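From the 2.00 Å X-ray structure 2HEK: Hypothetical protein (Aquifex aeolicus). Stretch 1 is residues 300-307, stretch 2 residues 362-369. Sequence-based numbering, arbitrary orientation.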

ATOM      1  N   GLU A 300     -46.411  -0.836  10.952  1.00 59.82           N
ATOM      2  CA  GLU A 300     -47.829  -0.882  11.326  1.00 61.77           C
ATOM      3  C   GLU A 300     -48.262  -2.240  11.870  1.00 58.89           C
ATOM      4  O   GLU A 300     -48.746  -2.321  12.991  1.00 60.53           O
ATOM      5  N   ARG A 301     -48.066  -3.297  11.091  1.00 59.17           N
ATOM      6  CA  ARG A 301     -48.391  -4.652  11.511  1.00 64.88           C
ATOM      7  C   ARG A 301     -47.702  -5.019  12.823  1.00 67.65           C
ATOM      8  O   ARG A 301     -48.283  -5.713  13.667  1.00 69.19           O
ATOM      9  N   LEU A 302     -46.465  -4.541  12.989  1.00 66.96           N
ATOM     10  CA  LEU A 302     -45.656  -4.849  14.154  1.00 65.26           C
ATOM     11  C   LEU A 302     -46.208  -4.168  15.383  1.00 63.21           C
ATOM     12  O   LEU A 302     -46.335  -4.804  16.426  1.00 64.37           O
ATOM     13  N   LEU A 303     -46.524  -2.880  15.270  1.00 61.40           N
ATOM     14  CA  LEU A 303     -47.069  -2.141  16.398  1.00 66.66           C
ATOM     15  C   LEU A 303     -48.523  -2.537  16.733  1.00 72.04           C
ATOM     16  O   LEU A 303     -49.101  -2.032  17.704  1.00 73.52           O
ATOM     17  N   GLU A 304     -49.107  -3.429  15.932  1.00 74.48           N
ATOM     18  CA  GLU A 304     -50.410  -3.997  16.253  1.00 87.08           C
ATOM     19  C   GLU A 304     -50.233  -5.060  17.322  1.00 77.72           C
ATOM     20  O   GLU A 304     -51.035  -5.150  18.251  1.00 80.84           O
ATOM     21  N   LYS A 305     -49.159  -5.838  17.186  1.00 80.91           N
ATOM     22  CA  LYS A 305     -48.931  -7.033  17.997  1.00 80.98           C
ATOM     23  C   LYS A 305     -48.023  -6.850  19.222  1.00 80.40           C
ATOM     24  O   LYS A 305     -48.239  -7.500  20.246  1.00 81.41           O
ATOM     25  N   PHE A 306     -47.019  -5.979  19.116  1.00 77.56           N
ATOM     26  CA  PHE A 306     -46.010  -5.807  20.168  1.00 73.63           C
ATOM     27  C   PHE A 306     -46.028  -4.385  20.733  1.00 73.25           C
ATOM     28  O   PHE A 306     -46.426  -3.445  20.035  1.00 72.94           O
ATOM     29  N   PRO A 307     -45.623  -4.219  22.009  1.00 72.76           N
ATOM     30  CA  PRO A 307     -45.575  -2.860  22.581  1.00 74.09           C
ATOM     31  C   PRO A 307     -44.396  -2.022  22.059  1.00 75.11           C
ATOM     32  O   PRO A 307     -43.371  -2.575  21.638  1.00 75.35           O
ATOM     33  N   GLU A 362     -37.892 -14.014  17.179  1.00 84.26           N
ATOM     34  CA  GLU A 362     -38.464 -15.138  16.437  1.00 87.37           C
ATOM     35  C   GLU A 362     -39.984 -15.051  16.441  1.00 88.21           C
ATOM     36  O   GLU A 362     -40.629 -15.405  15.450  1.00 88.18           O
ATOM     37  N   LYS A 363     -40.541 -14.554  17.546  1.00 89.71           N
ATOM     38  CA  LYS A 363     -41.982 -14.339  17.673  1.00 90.36           C
ATOM     39  C   LYS A 363     -42.487 -13.289  16.689  1.00 89.81           C
ATOM     40  O   LYS A 363     -43.533 -13.467  16.073  1.00 89.74           O
ATOM     41  N   ALA A 364     -41.741 -12.197  16.548  1.00 88.05           N
ATOM     42  CA  ALA A 364     -42.106 -11.127  15.619  1.00 86.42           C
ATOM     43  C   ALA A 364     -41.895 -11.527  14.167  1.00 85.01           C
ATOM     44  O   ALA A 364     -42.618 -11.078  13.290  1.00 83.29           O
ATOM     45  N   ARG A 365     -40.911 -12.384  13.924  1.00 86.06           N
ATOM     46  CA  ARG A 365     -40.546 -12.774  12.572  1.00 89.53           C
ATOM     47  C   ARG A 365     -41.655 -13.578  11.898  1.00 92.29           C
ATOM     48  O   ARG A 365     -42.186 -13.155  10.869  1.00 92.65           O
ATOM     49  N   SER A 366     -42.014 -14.721  12.485  1.00 95.12           N
ATOM     50  CA  SER A 366     -43.068 -15.587  11.932  1.00 97.57           C
ATOM     51  C   SER A 366     -44.490 -14.988  12.014  1.00 98.74           C
ATOM     52  O   SER A 366     -45.360 -15.337  11.213  1.00 98.76           O
ATOM     53  N   GLU A 367     -44.709 -14.081  12.965  1.00100.32           N
ATOM     54  CA  GLU A 367     -45.961 -13.327  13.048  1.00102.74           C
ATOM     55  C   GLU A 367     -46.058 -12.204  12.011  1.00103.51           C
ATOM     56  O   GLU A 367     -47.090 -11.540  11.911  1.00102.76           O
ATOM     57  N   LEU A 368     -44.984 -11.990  11.254  1.00104.82           N
ATOM     58  CA  LEU A 368     -44.980 -11.006  10.165  1.00106.69           C
ATOM     59  C   LEU A 368     -44.783 -11.671   8.802  1.00107.91           C
ATOM     60  O   LEU A 368     -44.861 -11.016   7.758  1.00107.78           O
ATOM     61  N   LYS A 369     -44.504 -12.972   8.827  1.00109.78           N
ATOM     62  CA  LYS A 369     -44.488 -13.800   7.625  1.00109.74           C
ATOM     63  C   LYS A 369     -44.958 -15.209   7.987  1.00112.60           C
ATOM     64  O   LYS A 369     -46.128 -15.544   7.775  1.00112.72           O
TER

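The polar link between the two stretches rests on one pair of residues, K305 and E367, both of which direct their CA-to-CB bonds toward the opposing stretch. K305 NZ donates a hydrogen bond to the backbone carbonyl of E367, but at 3.4 Å from K305 NZ to E367 O it is weak. The same ammonium group forms a long salt bridge with the carboxylate, 3.9 Å from K305 NZ to E367 OE1. The shortest approach of the pair is in fact made by carbon, K305 CE to E367 OE1 at 3.3 Å, so the oxygen lies alongside the last methylene rather than squarely against the nitrogen. The lysine reaches this position with chi1 m (-68°) and chi2 and chi3 both t, an extended chain, before chi4 turns to 92°, between wells. E367 has chi1 m (-84°) and chi2 at -94°, also between wells, a bend that fits a carboxylate folded back toward the lysine. Both residues are exposed, and the hydrogen bond is weak and the salt bridge long, so this is a loose polar contact at the surface.

The guanidinium of R301 pairs within its own stretch, in a salt bridge of 3.4 Å between R301 NH1 and E304 OE1. What R301 offers across the gap is its aliphatic stem. Its CA-to-CB bond points toward the second stretch, and chi1 t (164°) with chi2 p (77°) sets R301 CG 3.3 Å from L368 CD2, a close carbon-carbon contact. The second stretch has a comparable internal pair, R365 NH1 to E362 OE2 at 3.6 Å; there R365 points its CA-to-CB bond away, and neither residue touches the first stretch.

Beneath these charged groups the packing is apolar. L302 is buried, and although its CA-to-CB bond runs sideways, chi1 t (-168°) and chi2 p (62°) bring the end of the side chain nearer. One methyl serves two neighbors: L302 CD1 lies 3.8 Å from L368 CD1 and 4.0 Å from A364 CB. L368 behaves similarly, starting sideways and closing in at its tip with chi1 m (-57°) and chi2 t (-163°). L368 CD1 makes the closest contact with L302, while L368 CD2 lies against R301 CG at 3.3 Å and is also within 4.2 Å of L302 CD1. L368 has the largest area covered by the other stretch, 67 Å².

F306, just past the helix of the first stretch, follows with 60 Å². Its CA-to-CB bond points toward the second stretch, and chi1 m (-53°) with chi2 88° carries the ring tip to the backbone there: F306 CZ is 3.3 Å from A364 CA and 3.6 Å from A364 CB. The approach is oblique. K363 contributes mainly near its backbone, F306 CZ to K363 C being 3.9 Å, while the end of its side chain leads away. In total the contact buries 355 Å², summed over both sides.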

ATOM      1  CB  GLU A 300     -48.710  -0.426  10.164  1.00 66.21           C
ATOM      2  CG  GLU A 300     -48.672   1.085   9.971  1.00 72.89           C
ATOM      3  CD  GLU A 300     -49.997   1.671   9.494  1.00 75.75           C
ATOM      4  OE1 GLU A 300     -51.066   1.050   9.725  1.00 80.09           O
ATOM      5  OE2 GLU A 300     -49.964   2.768   8.896  1.00 79.61           O
ATOM      6  CB  ARG A 301     -48.015  -5.655  10.412  1.00 69.26           C
ATOM      7  CG  ARG A 301     -47.945  -7.127  10.850  1.00 75.54           C
ATOM      8  CD  ARG A 301     -49.335  -7.797  11.023  1.00 80.60           C
ATOM      9  NE  ARG A 301     -50.020  -8.032   9.746  1.00 85.07           N
ATOM     10  CZ  ARG A 301     -51.331  -8.226   9.616  1.00 83.99           C
ATOM     11  NH1 ARG A 301     -52.121  -8.216  10.688  1.00 87.61           N
ATOM     12  NH2 ARG A 301     -51.856  -8.425   8.410  1.00 87.15           N
ATOM     13  CB  LEU A 302     -44.203  -4.415  13.926  1.00 65.99           C
ATOM     14  CG  LEU A 302     -43.130  -4.879  14.903  1.00 66.65           C
ATOM     15  CD1 LEU A 302     -43.010  -6.400  14.914  1.00 67.08           C
ATOM     16  CD2 LEU A 302     -41.813  -4.247  14.497  1.00 65.81           C
ATOM     17  CB  LEU A 303     -46.952  -0.631  16.184  1.00 65.27           C
ATOM     18  CG  LEU A 303     -45.571   0.035  16.268  1.00 65.39           C
ATOM     19  CD1 LEU A 303     -45.729   1.547  16.274  1.00 65.70           C
ATOM     20  CD2 LEU A 303     -44.791  -0.405  17.495  1.00 65.48           C
ATOM     21  CB  GLU A 304     -51.068  -4.617  15.011  1.00 78.30           C
ATOM     22  CG  GLU A 304     -51.763  -3.614  14.073  1.00 87.26           C
ATOM     23  CD  GLU A 304     -52.204  -4.242  12.748  1.00 76.42           C
ATOM     24  OE1 GLU A 304     -52.238  -5.492  12.660  1.00 87.01           O
ATOM     25  OE2 GLU A 304     -52.508  -3.486  11.792  1.00 86.92           O
ATOM     26  CB  LYS A 305     -48.394  -8.171  17.124  1.00 82.89           C
ATOM     27  CG  LYS A 305     -49.400  -8.718  16.125  1.00 85.82           C
ATOM     28  CD  LYS A 305     -48.939 -10.054  15.553  1.00 87.91           C
ATOM     29  CE  LYS A 305     -50.042 -10.730  14.733  1.00 89.03           C
ATOM     30  NZ  LYS A 305     -49.976 -10.385  13.281  1.00 89.70           N
ATOM     31  CB  PHE A 306     -44.625  -6.150  19.626  1.00 77.48           C
ATOM     32  CG  PHE A 306     -44.540  -7.510  18.984  1.00 71.24           C
ATOM     33  CD1 PHE A 306     -44.828  -7.679  17.635  1.00 74.33           C
ATOM     34  CD2 PHE A 306     -44.158  -8.622  19.728  1.00 74.44           C
ATOM     35  CE1 PHE A 306     -44.747  -8.934  17.038  1.00 74.89           C
ATOM     36  CE2 PHE A 306     -44.072  -9.879  19.135  1.00 75.78           C
ATOM     37  CZ  PHE A 306     -44.374 -10.034  17.790  1.00 70.98           C
ATOM     38  CB  PRO A 307     -45.441  -3.103  24.090  1.00 73.37           C
ATOM     39  CG  PRO A 307     -44.841  -4.471  24.214  1.00 73.58           C
ATOM     40  CD  PRO A 307     -45.208  -5.256  22.974  1.00 73.14           C
ATOM     41  CB  GLU A 362     -37.981 -16.491  16.984  1.00 89.53           C
ATOM     42  CG  GLU A 362     -36.763 -17.090  16.242  1.00 92.97           C
ATOM     43  CD  GLU A 362     -37.094 -17.643  14.841  1.00 95.17           C
ATOM     44  OE1 GLU A 362     -38.261 -18.034  14.592  1.00 96.97           O
ATOM     45  OE2 GLU A 362     -36.179 -17.696  13.983  1.00 96.35           O
ATOM     46  CB  LYS A 363     -42.357 -13.929  19.101  1.00 93.13           C
ATOM     47  CG  LYS A 363     -42.390 -15.070  20.117  1.00 94.00           C
ATOM     48  CD  LYS A 363     -42.966 -14.585  21.453  1.00 95.15           C
ATOM     49  CE  LYS A 363     -43.052 -15.710  22.477  1.00 95.36           C
ATOM     50  NZ  LYS A 363     -43.608 -15.223  23.774  1.00 97.09           N
ATOM     51  CB  ALA A 364     -41.338  -9.853  15.940  1.00 85.84           C
ATOM     52  CB  ARG A 365     -39.244 -13.575  12.579  1.00 90.37           C
ATOM     53  CG  ARG A 365     -38.658 -13.819  11.198  1.00 92.29           C
ATOM     54  CD  ARG A 365     -37.515 -14.817  11.253  1.00 94.44           C
ATOM     55  NE  ARG A 365     -36.940 -15.063   9.934  1.00 96.62           N
ATOM     56  CZ  ARG A 365     -35.928 -15.892   9.702  1.00 98.13           C
ATOM     57  NH1 ARG A 365     -35.376 -16.559  10.706  1.00 98.97           N
ATOM     58  NH2 ARG A 365     -35.485 -16.068   8.466  1.00 98.54           N
ATOM     59  CB  SER A 366     -43.014 -16.994  12.553  1.00 97.98           C
ATOM     60  OG  SER A 366     -43.343 -16.976  13.933  1.00 98.57           O
ATOM     61  CB  GLU A 367     -46.167 -12.764  14.457  1.00104.90           C
ATOM     62  CG  GLU A 367     -46.797 -13.748  15.451  1.00108.22           C
ATOM     63  CD  GLU A 367     -48.317 -13.618  15.544  1.00107.84           C
ATOM     64  OE1 GLU A 367     -49.020 -13.911  14.546  1.00110.17           O
ATOM     65  OE2 GLU A 367     -48.809 -13.223  16.628  1.00110.29           O
ATOM     66  CB  LEU A 368     -43.917  -9.917  10.383  1.00106.90           C
ATOM     67  CG  LEU A 368     -43.896  -9.039  11.645  1.00107.13           C
ATOM     68  CD1 LEU A 368     -43.040  -7.816  11.397  1.00107.24           C
ATOM     69  CD2 LEU A 368     -45.277  -8.617  12.142  1.00107.35           C
ATOM     70  CB  LYS A 369     -43.112 -13.793   6.928  1.00112.00           C
ATOM     71  CG  LYS A 369     -41.930 -14.325   7.747  1.00110.05           C
ATOM     72  CD  LYS A 369     -40.591 -13.955   7.107  1.00112.82           C
ATOM     73  CE  LYS A 369     -39.967 -12.693   7.728  1.00110.81           C
ATOM     74  NZ  LYS A 369     -40.774 -11.436   7.586  1.00110.98           N
TER